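Local coordinates for cytidine deaminase (Mycobacterium tuberculosis, PDB 4WIG), which catalyses the zinc-dependent hydrolytic deamination of cytidine and 2'-deoxycytidine to uridine and 2'-deoxyuridine, probably serving pyrimidine salvage, at residues A[86-91]-A[104-109]; A[7-12]-A[73-78]; A[39-44]-A[59-64]; A[11-16]-A[30-35]. The protein carries 1 engineered substitution. All coordinates share one frame; numbering follows the deposited sequence. Where two conformers were deposited one is given.

Helix 6-17 opens two of the four contacts. Contact 4 closes the shorter loop, laying the C-terminal part of this helix on strand 29-35. Contact 2 closes the longest one, bringing the N-terminal part of the same helix onto strand 73-80, the next strand of the sheet. Within that span, after contact 4 has closed, contact 3 ties strand 40-44, outermost within the chain, to helix 57-67. Contact 1 follows contact 2 in the chain and joins the start of helix 90-100, which carries a zinc ligand, to strand 105-106. No two spans cross. Together the contacts fasten helices to a mixed five-strand sheet, with helix 6-17 on one face and helices 57-67 and 90-100 on the other.

Contact 1: residues A[86-91]-A[104-109]; sequences LMPCGR and LLIDHP. With ZN (zinc ion), chain C.
Met87 reaches across to Asp107 and His108 with the end of a doubly bent side chain. Its CG lies anti to the carbonyl carbon (chi1 -72°); a bend at chi2 places the sulfur, and a further bend at chi3 turns CE toward the other segment. That methyl, CE, comes within 3.1 Å of Asp107 O, a tight approach, and lies 3.5 Å from His108 ND1. The sulfur meets the imidazole at its edge: SD is 4.8 Å from the centroid of the His108 ring and 84° off its normal. CD of the adjoining Pro109 lies over one face, offset toward the rim. The contact buries His108 ND1, which has no polar partner in the model. Beside this Met-aromatic pair, Pro88 crosses Ile106, with CD of the proline 3.8 Å from CG2 of the isoleucine. A water molecule sits between the two backbones, 2.8 Å from Leu86 O and 2.9 Å from Asp107 O. Farther along, Cys89 N-caps the following helix and binds zinc through SG at 2.3 Å; Cys56, Cys92 and a water complete the metal site. Residues 86-91 thus run from this packing to the zinc site, where Pro88 adjoins Glu58, the probable proton donor. The contact lies within the beta-alpha-beta unit of strand 73-80, helix 90-100 and strand 105-106, and Leu118 of helix 115-118 packs against both Met87 and Ile106.

Contact 2: residues A[7-12]-A[73-78]; sequences NMLRGN and LLALAC
Arg10 meets Ala77 through its backbone, although its guanidinium is the flat group nearest the interface. That group is turned to Asp107, with NE forming a salt bridge to OD2. It is the backbone that packs on the methyl of Ala77, whose CB lies 3.9 Å from Arg10 N. Leu9 supplies the main apolar side chain. Its CB approaches CB of Ala77 at 4.1 Å, and one branch reaches back toward the start of the strand, CD1 resting 3.8 Å from CB of Ala75. With chi2 at -179°, CD1 is anti to CA, which lets the leucine span both alanines. The small methyls allow the helix to lie near the sheet, the two segment axes approaching to 7.4 Å at an angle of 47°. Leu76, between the alanines, points to the other face of the strand, where its side chain comes about 4 Å from that of Glu58. Earlier in the strand, Leu74 and Ala75 both face Leu34 of strand 29-35 in a classic beta bulge. A helix packed over one face of a sheet whose other face borders the zinc site is characteristic of the alpha/beta/alpha sandwich of the cytidine deaminase fold.

Contact 3: residues A[39-44]-A[59-64]; sequences RVVTGC and CAVVCA
Val61 and Ala60 carry the helix side of a close packing against Gly43, where the two backbones come nearest. CG2 of Val61 touches the strand backbone, 3.5 Å from Gly43 N, and the CB of Ala60 lies 3.6 Å from Gly43 CA. The same alanine methyl is 3.7 Å from Cys44 O. Gly43 has no side chain, and the space on its helix side is filled by these two residues, which permits the segment axes to approach to 6.0 Å. Toward the other end of the strand, Val41 and Val61 set branch against branch, with CG2 of the first 3.8 Å from CG1 of the second. Val61 holds CG1 anti to the backbone N (chi1 164°) and CG2 anti to the carbonyl carbon, a fork that serves Val41 with one methyl and the glycine region with the other. Ala64, one turn on, fits its CB against Thr42 O at 3.7 Å and against CB of Val41 at 4.0 Å. The packing thus combines methyls on strand backbone with apolar pairs at Val41.

Around this shell, Val41 and Gly43 make backbone hydrogen bonds to Ala33 and Ala31 of strand 29-35, which hold strand 40-44, outermost in this chain, in the sheet. Arg39 makes a salt bridge to Asp37 and hydrogen bonds to Thr68 and Gly70, just beyond helix 57-67. Ala60 and Cys63 also meet Cys63 and Ala60 of the fourth subunit. The helix begins beside the zinc ligand Cys56 and carries Glu58, the probable proton donor, an arrangement characteristic of the zinc-dependent cytidine deaminase fold.

Contact 4: residues A[11-16]-A[30-35]; sequences GNATQA and GAAALV
Ala13, Ala16 and Ala32 provide most of the apolar packing between residues 11-16 of helix 6-17 and residues 30-35 of strand 29-35. The methyl of Ala32 projects to the helix and lies 3.6 Å from Ala13 N; its CB is also 4.2 Å from CB of Ala13. Asn12 adds its own CB at 3.8 Å from the CB of Ala32, using the root of its side chain, while the amide leads away. One turn on, Ala16 sets its CB 3.9 Å from Ala31 O, so a helix methyl rests against strand backbone.

A second kind of interaction is the CA-H...O contact between Gly30 and the helix. Gly30 CA approaches Ala13 O at 3.4 Å, with an angle of 143° at the hydrogen. The carbonyl occupies the helix side of Gly30, which has no side chain to hold it off, and the segment axes come to within 5.6 Å.

The strand's own polar groups are engaged laterally in the sheet: Ala32 pairs with Ala77 of strand 73-80, while Ala31 and Ala33 pair with Gly43 and Val41 of strand 40-44. Ala31 points to the opposite face, where its side chain lies about 4 Å from that of Glu58. The chemistry is thus that of close van der Waals packing by methyls and a glycine, supplemented by one weak CA-H...O contact; small residues bring the helix near the strand, whose other face borders the active site.

Contact 1: residues A[86-91]-A[104-109]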
loop_
_atom_site.group_PDB
_atom_site.type_symbol
_atom_site.label_atom_id
_atom_site.label_comp_id
_atom_site.label_asym_id
_atom_site.label_seq_id
_atom_site.Cartn_x
_atom_site.Cartn_y
_atom_site.Cartn_z
ATOM N N LEU A 86 9.898 -4.098 18.549
ATOM C CA LEU A 86 9.259 -2.983 17.846
ATOM C C LEU A 86 7.746 -3.086 17.973
ATOM O O LEU A 86 7.188 -4.186 17.989
ATOM C CB LEU A 86 9.622 -3.011 16.366
ATOM C CG LEU A 86 11.074 -2.811 15.932
ATOM C CD1 LEU A 86 11.172 -2.940 14.416
ATOM C CD2 LEU A 86 11.600 -1.456 16.384
ATOM N N MET A 87 7.087 -1.936 18.061
ATOM C CA MET A 87 5.635 -1.883 17.952
ATOM C C MET A 87 5.291 -1.839 16.464
ATOM O O MET A 87 5.952 -1.121 15.701
ATOM C CB MET A 87 5.070 -0.641 18.634
ATOM C CG MET A 87 5.103 -0.617 20.152
ATOM S SD MET A 87 4.198 -1.979 20.898
ATOM C CE MET A 87 5.590 -3.060 21.174
ATOM N N PRO A 88 4.271 -2.604 16.038
ATOM C CA PRO A 88 3.906 -2.553 14.617
ATOM C C PRO A 88 3.404 -1.198 14.172
ATOM O O PRO A 88 2.838 -0.451 14.973
ATOM C CB PRO A 88 2.779 -3.578 14.504
ATOM C CG PRO A 88 3.069 -4.556 15.577
ATOM C CD PRO A 88 3.698 -3.791 16.703
ATOM N N CYS A 89 3.609 -0.883 12.898
ATOM C CA CYS A 89 3.088 0.348 12.339
ATOM C C CYS A 89 1.583 0.203 12.237
ATOM O O CYS A 89 1.056 -0.900 12.340
ATOM C CB CYS A 89 3.704 0.655 10.969
ATOM S SG CYS A 89 3.050 -0.229 9.536
ATOM N N GLY A 90 0.906 1.329 12.052
ATOM C CA GLY A 90 -0.564 1.362 12.051
ATOM C C GLY A 90 -1.186 0.433 11.027
ATOM O O GLY A 90 -2.215 -0.179 11.293
ATOM N N ARG A 91 -0.564 0.361 9.846
ATOM C CA ARG A 91 -1.027 -0.491 8.754
ATOM C C ARG A 91 -1.042 -1.933 9.234
ATOM O O ARG A 91 -2.042 -2.647 9.118
ATOM C CB ARG A 91 -0.105 -0.311 7.531
ATOM C CG ARG A 91 -0.372 -1.209 6.328
ATOM C CD ARG A 91 0.505 -2.450 6.321
ATOM N NE ARG A 91 1.914 -2.167 6.040
ATOM C CZ ARG A 91 2.418 -1.958 4.820
ATOM N NH1 ARG A 91 3.721 -1.727 4.674
ATOM N NH2 ARG A 91 1.626 -1.948 3.752
ATOM N N LEU A 104 -5.326 -10.564 20.306
ATOM C CA LEU A 104 -3.989 -10.927 19.828
ATOM C C LEU A 104 -2.952 -10.183 20.664
ATOM O O LEU A 104 -3.021 -8.976 20.777
ATOM C CB LEU A 104 -3.844 -10.561 18.349
ATOM C CG LEU A 104 -2.448 -10.582 17.740
ATOM C CD1 LEU A 104 -1.770 -11.925 17.923
ATOM C CD2 LEU A 104 -2.527 -10.223 16.265
ATOM N N LEU A 105 -2.008 -10.907 21.260
ATOM C CA LEU A 105 -0.980 -10.282 22.083
ATOM C C LEU A 105 0.233 -9.903 21.244
ATOM O O LEU A 105 0.706 -10.697 20.410
ATOM C CB LEU A 105 -0.557 -11.191 23.240
ATOM C CG LEU A 105 -1.652 -11.509 24.258
ATOM C CD1 LEU A 105 -1.150 -12.532 25.263
ATOM C CD2 LEU A 105 -2.115 -10.246 24.968
ATOM N N ILE A 106 0.726 -8.689 21.488
ATOM C CA ILE A 106 1.854 -8.125 20.785
ATOM C C ILE A 106 3.008 -7.901 21.764
ATOM O O ILE A 106 2.859 -7.178 22.738
ATOM C CB ILE A 106 1.456 -6.765 20.157
ATOM C CG1 ILE A 106 0.202 -6.912 19.253
ATOM C CG2 ILE A 106 2.639 -6.153 19.426
ATOM C CD1 ILE A 106 0.383 -7.843 18.084
ATOM N N ASP A 107 4.154 -8.526 21.514
ATOM C CA ASP A 107 5.310 -8.380 22.396
ATOM C C ASP A 107 5.698 -6.916 22.564
ATOM O O ASP A 107 5.498 -6.090 21.668
ATOM C CB ASP A 107 6.531 -9.136 21.834
ATOM C CG ASP A 107 7.467 -9.643 22.923
ATOM O OD1 ASP A 107 7.264 -9.329 24.119
ATOM O OD2 ASP A 107 8.416 -10.370 22.575
ATOM N N HIS A 108 6.260 -6.613 23.724
ATOM C CA HIS A 108 6.606 -5.256 24.092
ATOM C C HIS A 108 7.750 -5.393 25.110
ATOM O O HIS A 108 7.789 -6.371 25.845
ATOM C CB HIS A 108 5.362 -4.571 24.670
ATOM C CG HIS A 108 5.601 -3.186 25.181
ATOM N ND1 HIS A 108 5.278 -2.058 24.462
ATOM C CD2 HIS A 108 6.130 -2.748 26.344
ATOM C CE1 HIS A 108 5.610 -0.984 25.155
ATOM N NE2 HIS A 108 6.129 -1.377 26.302
ATOM N N PRO A 109 8.701 -4.436 25.136
ATOM C CA PRO A 109 9.850 -4.600 26.047
ATOM C C PRO A 109 9.496 -4.732 27.535
ATOM O O PRO A 109 10.231 -5.367 28.288
ATOM C CB PRO A 109 10.668 -3.323 25.822
ATOM C CG PRO A 109 10.240 -2.797 24.503
ATOM C CD PRO A 109 8.809 -3.214 24.318
HETATM ZN ZN ZN C . 4.100 -2.268 9.297
HETATM O O HOH W 1 6.372 -6.683 18.990
HETATM O O HOH W 2 5.201 -2.429 10.874
#

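Contact 2: residues A[7-12]-A[73-78]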
loop_
_atom_site.group_PDB
_atom_site.type_symbol
_atom_site.label_atom_id
_atom_site.label_comp_id
_atom_site.label_asym_id
_atom_site.label_seq_id
_atom_site.Cartn_x
_atom_site.Cartn_y
_atom_site.Cartn_z
ATOM N N ASN A 7 10.047 -15.734 24.844
ATOM C CA ASN A 7 11.455 -15.943 24.524
ATOM C C ASN A 7 11.615 -16.691 23.199
ATOM O O ASN A 7 12.451 -16.333 22.365
ATOM C CB ASN A 7 12.164 -16.686 25.659
ATOM C CG ASN A 7 13.667 -16.746 25.462
ATOM O OD1 ASN A 7 14.244 -17.825 25.407
ATOM N ND2 ASN A 7 14.302 -15.579 25.313
ATOM N N MET A 8 10.791 -17.713 23.002
ATOM C CA MET A 8 10.763 -18.456 21.747
ATOM C C MET A 8 10.287 -17.601 20.566
ATOM O O MET A 8 10.872 -17.646 19.491
ATOM C CB MET A 8 9.883 -19.705 21.895
ATOM C CG MET A 8 9.689 -20.516 20.617
ATOM S SD MET A 8 8.394 -19.924 19.498
ATOM C CE MET A 8 6.915 -20.137 20.490
ATOM N N LEU A 9 9.224 -16.824 20.759
ATOM C CA LEU A 9 8.686 -16.006 19.670
ATOM C C LEU A 9 9.648 -14.899 19.279
ATOM O O LEU A 9 9.882 -14.648 18.104
ATOM C CB LEU A 9 7.348 -15.387 20.052
ATOM C CG LEU A 9 6.126 -16.249 19.838
ATOM C CD1 LEU A 9 4.909 -15.427 20.248
ATOM C CD2 LEU A 9 6.033 -16.700 18.382
ATOM N N ARG A 10 10.202 -14.248 20.289
ATOM C CA ARG A 10 11.181 -13.196 20.082
ATOM C C ARG A 10 12.415 -13.747 19.359
ATOM O O ARG A 10 12.970 -13.101 18.472
ATOM C CB ARG A 10 11.545 -12.566 21.430
ATOM C CG ARG A 10 11.828 -11.081 21.374
ATOM C CD ARG A 10 12.203 -10.525 22.749
ATOM N NE ARG A 10 11.059 -9.990 23.488
ATOM C CZ ARG A 10 11.155 -9.356 24.654
ATOM N NH1 ARG A 10 12.338 -9.187 25.238
ATOM N NH2 ARG A 10 10.063 -8.883 25.243
ATOM N N GLY A 11 12.823 -14.959 19.710
ATOM C CA GLY A 11 13.969 -15.594 19.068
ATOM C C GLY A 11 13.730 -15.890 17.601
ATOM O O GLY A 11 14.587 -15.641 16.753
ATOM N N ASN A 12 12.548 -16.420 17.298
ATOM C CA ASN A 12 12.180 -16.708 15.927
ATOM C C ASN A 12 12.028 -15.415 15.111
ATOM O O ASN A 12 12.349 -15.385 13.914
ATOM C CB ASN A 12 10.891 -17.554 15.872
ATOM C CG ASN A 12 11.142 -19.025 16.157
ATOM O OD1 ASN A 12 11.129 -19.473 17.309
ATOM N ND2 ASN A 12 11.376 -19.781 15.122
ATOM N N LEU A 73 -4.171 -15.812 14.596
ATOM C CA LEU A 73 -2.948 -15.492 15.346
ATOM C C LEU A 73 -3.291 -15.264 16.811
ATOM O O LEU A 73 -4.259 -14.566 17.111
ATOM C CB LEU A 73 -2.278 -14.240 14.782
ATOM C CG LEU A 73 -1.925 -14.272 13.295
ATOM C CD1 LEU A 73 -1.307 -12.943 12.898
ATOM C CD2 LEU A 73 -0.999 -15.429 12.959
ATOM N N LEU A 74 -2.492 -15.848 17.708
ATOM C CA LEU A 74 -2.652 -15.683 19.158
ATOM C C LEU A 74 -1.658 -14.702 19.778
ATOM O O LEU A 74 -1.973 -14.012 20.754
ATOM C CB LEU A 74 -2.500 -17.037 19.851
ATOM C CG LEU A 74 -3.531 -18.102 19.462
ATOM C CD1 LEU A 74 -3.341 -19.351 20.303
ATOM C CD2 LEU A 74 -4.956 -17.585 19.591
ATOM N N ALA A 75 -0.458 -14.655 19.213
ATOM C CA ALA A 75 0.633 -13.862 19.754
ATOM C C ALA A 75 1.636 -13.577 18.649
ATOM O O ALA A 75 1.876 -14.442 17.811
ATOM C CB ALA A 75 1.297 -14.615 20.893
ATOM N N LEU A 76 2.188 -12.367 18.650
ATOM C CA LEU A 76 3.193 -11.941 17.714
ATOM C C LEU A 76 4.319 -11.131 18.403
ATOM O O LEU A 76 4.056 -10.269 19.229
ATOM C CB LEU A 76 2.538 -11.091 16.608
ATOM C CG LEU A 76 3.469 -10.598 15.504
ATOM C CD1 LEU A 76 2.792 -10.635 14.144
ATOM C CD2 LEU A 76 3.989 -9.198 15.791
ATOM N N ALA A 77 5.569 -11.413 18.032
ATOM C CA ALA A 77 6.720 -10.581 18.394
ATOM C C ALA A 77 7.333 -9.992 17.124
ATOM O O ALA A 77 7.467 -10.687 16.122
ATOM C CB ALA A 77 7.777 -11.396 19.150
ATOM N N CYS A 78 7.694 -8.714 17.184
ATOM C CA CYS A 78 8.351 -8.010 16.080
ATOM C C CYS A 78 9.623 -7.372 16.617
ATOM O O CYS A 78 9.590 -6.701 17.633
ATOM C CB CYS A 78 7.435 -6.914 15.555
ATOM S SG CYS A 78 8.043 -6.053 14.094
#

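Contact 3: residues A[39-44]-A[59-64]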
loop_
_atom_site.group_PDB
_atom_site.type_symbol
_atom_site.label_atom_id
_atom_site.label_comp_id
_atom_site.label_asym_id
_atom_site.label_seq_id
_atom_site.Cartn_x
_atom_site.Cartn_y
_atom_site.Cartn_z
ATOM N N ARG A 39 1.404 -23.874 15.650
ATOM C CA ARG A 39 2.588 -23.673 14.804
ATOM C C ARG A 39 3.013 -22.221 14.884
ATOM O O ARG A 39 2.241 -21.364 15.309
ATOM C CB ARG A 39 2.366 -24.095 13.345
ATOM C CG ARG A 39 1.542 -23.134 12.503
ATOM C CD ARG A 39 1.341 -23.638 11.083
ATOM N NE ARG A 39 0.663 -22.668 10.226
ATOM C CZ ARG A 39 -0.648 -22.417 10.215
ATOM N NH1 ARG A 39 -1.491 -23.053 11.029
ATOM N NH2 ARG A 39 -1.132 -21.522 9.372
ATOM N N VAL A 40 4.253 -21.961 14.491
ATOM C CA VAL A 40 4.781 -20.608 14.450
ATOM C C VAL A 40 5.064 -20.234 12.995
ATOM O O VAL A 40 5.624 -21.027 12.243
ATOM C CB VAL A 40 6.052 -20.477 15.315
ATOM C CG1 VAL A 40 6.748 -19.136 15.084
ATOM C CG2 VAL A 40 5.694 -20.626 16.788
ATOM N N VAL A 41 4.659 -19.031 12.599
ATOM C CA VAL A 41 4.931 -18.531 11.253
ATOM C C VAL A 41 5.779 -17.272 11.370
ATOM O O VAL A 41 5.714 -16.582 12.387
ATOM C CB VAL A 41 3.623 -18.255 10.480
ATOM C CG1 VAL A 41 2.889 -19.562 10.248
ATOM C CG2 VAL A 41 2.722 -17.277 11.222
ATOM N N THR A 42 6.590 -16.994 10.349
ATOM C CA THR A 42 7.528 -15.872 10.418
ATOM C C THR A 42 7.470 -14.998 9.167
ATOM O O THR A 42 6.937 -15.384 8.142
ATOM C CB THR A 42 8.990 -16.329 10.640
ATOM O OG1 THR A 42 9.434 -17.098 9.520
ATOM C CG2 THR A 42 9.149 -17.133 11.897
ATOM N N GLY A 43 8.034 -13.805 9.286
ATOM C CA GLY A 43 8.060 -12.857 8.204
ATOM C C GLY A 43 9.173 -11.860 8.416
ATOM O O GLY A 43 9.590 -11.606 9.551
ATOM N N CYS A 44 9.657 -11.294 7.312
ATOM C CA CYS A 44 10.620 -10.214 7.373
ATOM C C CYS A 44 10.227 -9.124 6.405
ATOM O O CYS A 44 9.456 -9.366 5.458
ATOM C CB CYS A 44 12.030 -10.719 7.080
ATOM S SG CYS A 44 12.269 -11.465 5.454
ATOM N N CYS A 59 3.041 -8.091 7.895
ATOM C CA CYS A 59 2.258 -8.498 6.728
ATOM C C CYS A 59 2.777 -9.797 6.130
ATOM O O CYS A 59 1.987 -10.633 5.717
ATOM C CB CYS A 59 2.233 -7.410 5.657
ATOM S SG CYS A 59 1.256 -5.982 6.179
ATOM N N ALA A 60 4.101 -9.955 6.087
ATOM C CA ALA A 60 4.708 -11.209 5.643
ATOM C C ALA A 60 4.254 -12.393 6.531
ATOM O O ALA A 60 4.000 -13.483 6.025
ATOM C CB ALA A 60 6.230 -11.097 5.618
ATOM N N VAL A 61 4.147 -12.168 7.844
ATOM C CA VAL A 61 3.598 -13.179 8.757
ATOM C C VAL A 61 2.184 -13.628 8.364
ATOM O O VAL A 61 1.869 -14.827 8.383
ATOM C CB VAL A 61 3.606 -12.671 10.220
ATOM C CG1 VAL A 61 2.715 -13.509 11.118
ATOM C CG2 VAL A 61 5.033 -12.650 10.754
ATOM N N VAL A 62 1.344 -12.666 7.998
ATOM C CA VAL A 62 -0.023 -12.932 7.600
ATOM C C VAL A 62 -0.068 -13.685 6.269
ATOM O O VAL A 62 -0.866 -14.587 6.115
ATOM C CB VAL A 62 -0.843 -11.626 7.533
ATOM C CG1 VAL A 62 -2.160 -11.823 6.791
ATOM C CG2 VAL A 62 -1.068 -11.106 8.944
ATOM N N CYS A 63 0.803 -13.331 5.327
ATOM C CA CYS A 63 0.931 -14.118 4.102
ATOM C C CYS A 63 1.302 -15.574 4.415
ATOM O O CYS A 63 0.695 -16.510 3.861
ATOM C CB CYS A 63 1.963 -13.493 3.168
ATOM S SG CYS A 63 1.443 -11.905 2.488
ATOM N N ALA A 64 2.284 -15.753 5.303
ATOM C CA ALA A 64 2.706 -17.091 5.729
ATOM C C ALA A 64 1.568 -17.860 6.396
ATOM O O ALA A 64 1.422 -19.069 6.179
ATOM C CB ALA A 64 3.897 -17.007 6.664
#

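Contact 4: residues A[11-16]-A[30-35]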
loop_
_atom_site.group_PDB
_atom_site.type_symbol
_atom_site.label_atom_id
_atom_site.label_comp_id
_atom_site.label_asym_id
_atom_site.label_seq_id
_atom_site.Cartn_x
_atom_site.Cartn_y
_atom_site.Cartn_z
ATOM N N GLY A 11 12.823 -14.959 19.710
ATOM C CA GLY A 11 13.969 -15.594 19.068
ATOM C C GLY A 11 13.730 -15.890 17.601
ATOM O O GLY A 11 14.587 -15.641 16.753
ATOM N N ASN A 12 12.548 -16.420 17.298
ATOM C CA ASN A 12 12.180 -16.708 15.927
ATOM C C ASN A 12 12.028 -15.415 15.111
ATOM O O ASN A 12 12.349 -15.385 13.914
ATOM C CB ASN A 12 10.891 -17.554 15.872
ATOM C CG ASN A 12 11.142 -19.025 16.157
ATOM O OD1 ASN A 12 11.129 -19.473 17.309
ATOM N ND2 ASN A 12 11.376 -19.781 15.122
ATOM N N ALA A 13 11.538 -14.352 15.749
ATOM C CA ALA A 13 11.433 -13.049 15.100
ATOM C C ALA A 13 12.835 -12.530 14.735
ATOM O O ALA A 13 13.056 -12.039 13.631
ATOM C CB ALA A 13 10.719 -12.061 15.988
ATOM N N THR A 14 13.771 -12.670 15.670
ATOM C CA THR A 14 15.167 -12.281 15.449
ATOM C C THR A 14 15.777 -13.049 14.273
ATOM O O THR A 14 16.399 -12.457 13.377
ATOM C CB THR A 14 15.979 -12.495 16.747
ATOM O OG1 THR A 14 15.329 -11.792 17.812
ATOM C CG2 THR A 14 17.412 -12.007 16.607
ATOM N N GLN A 15 15.561 -14.362 14.253
ATOM C CA GLN A 15 16.035 -15.196 13.163
ATOM C C GLN A 15 15.402 -14.748 11.842
ATOM O O GLN A 15 16.074 -14.671 10.823
ATOM C CB GLN A 15 15.715 -16.670 13.459
ATOM C CG GLN A 15 16.581 -17.676 12.730
ATOM C CD GLN A 15 16.333 -17.715 11.236
ATOM O OE1 GLN A 15 17.273 -17.617 10.435
ATOM N NE2 GLN A 15 15.071 -17.860 10.847
ATOM N N ALA A 16 14.104 -14.439 11.869
ATOM C CA ALA A 16 13.400 -13.994 10.677
ATOM C C ALA A 16 13.997 -12.709 10.092
ATOM O O ALA A 16 14.104 -12.564 8.888
ATOM C CB ALA A 16 11.917 -13.810 10.977
ATOM N N GLY A 30 12.055 -8.405 11.633
ATOM C CA GLY A 30 11.533 -9.761 11.571
ATOM C C GLY A 30 10.346 -9.895 12.496
ATOM O O GLY A 30 10.255 -9.173 13.491
ATOM N N ALA A 31 9.438 -10.815 12.180
ATOM C CA ALA A 31 8.321 -11.068 13.049
ATOM C C ALA A 31 7.994 -12.545 13.086
ATOM O O ALA A 31 8.265 -13.270 12.135
ATOM C CB ALA A 31 7.113 -10.253 12.606
ATOM N N ALA A 32 7.424 -12.978 14.200
ATOM C CA ALA A 32 7.008 -14.361 14.364
ATOM C C ALA A 32 5.726 -14.392 15.173
ATOM O O ALA A 32 5.556 -13.609 16.113
ATOM C CB ALA A 32 8.089 -15.161 15.065
ATOM N N ALA A 33 4.824 -15.292 14.799
ATOM C CA ALA A 33 3.531 -15.388 15.447
ATOM C C ALA A 33 3.157 -16.831 15.715
ATOM O O ALA A 33 3.441 -17.729 14.903
ATOM C CB ALA A 33 2.455 -14.711 14.604
ATOM N N LEU A 34 2.547 -17.027 16.880
ATOM C CA LEU A 34 1.941 -18.287 17.263
ATOM C C LEU A 34 0.524 -18.323 16.702
ATOM O O LEU A 34 -0.285 -17.414 16.948
ATOM C CB LEU A 34 1.866 -18.384 18.774
ATOM C CG LEU A 34 1.239 -19.631 19.387
ATOM C CD1 LEU A 34 2.105 -20.850 19.123
ATOM C CD2 LEU A 34 1.031 -19.402 20.876
ATOM N N VAL A 35 0.246 -19.393 15.972
ATOM C CA VAL A 35 -1.064 -19.631 15.369
ATOM C C VAL A 35 -1.873 -20.514 16.315
ATOM O O VAL A 35 -1.298 -21.204 17.170
ATOM C CB VAL A 35 -0.904 -20.288 13.985
ATOM C CG1 VAL A 35 -2.243 -20.365 13.258
ATOM C CG2 VAL A 35 0.115 -19.512 13.154
#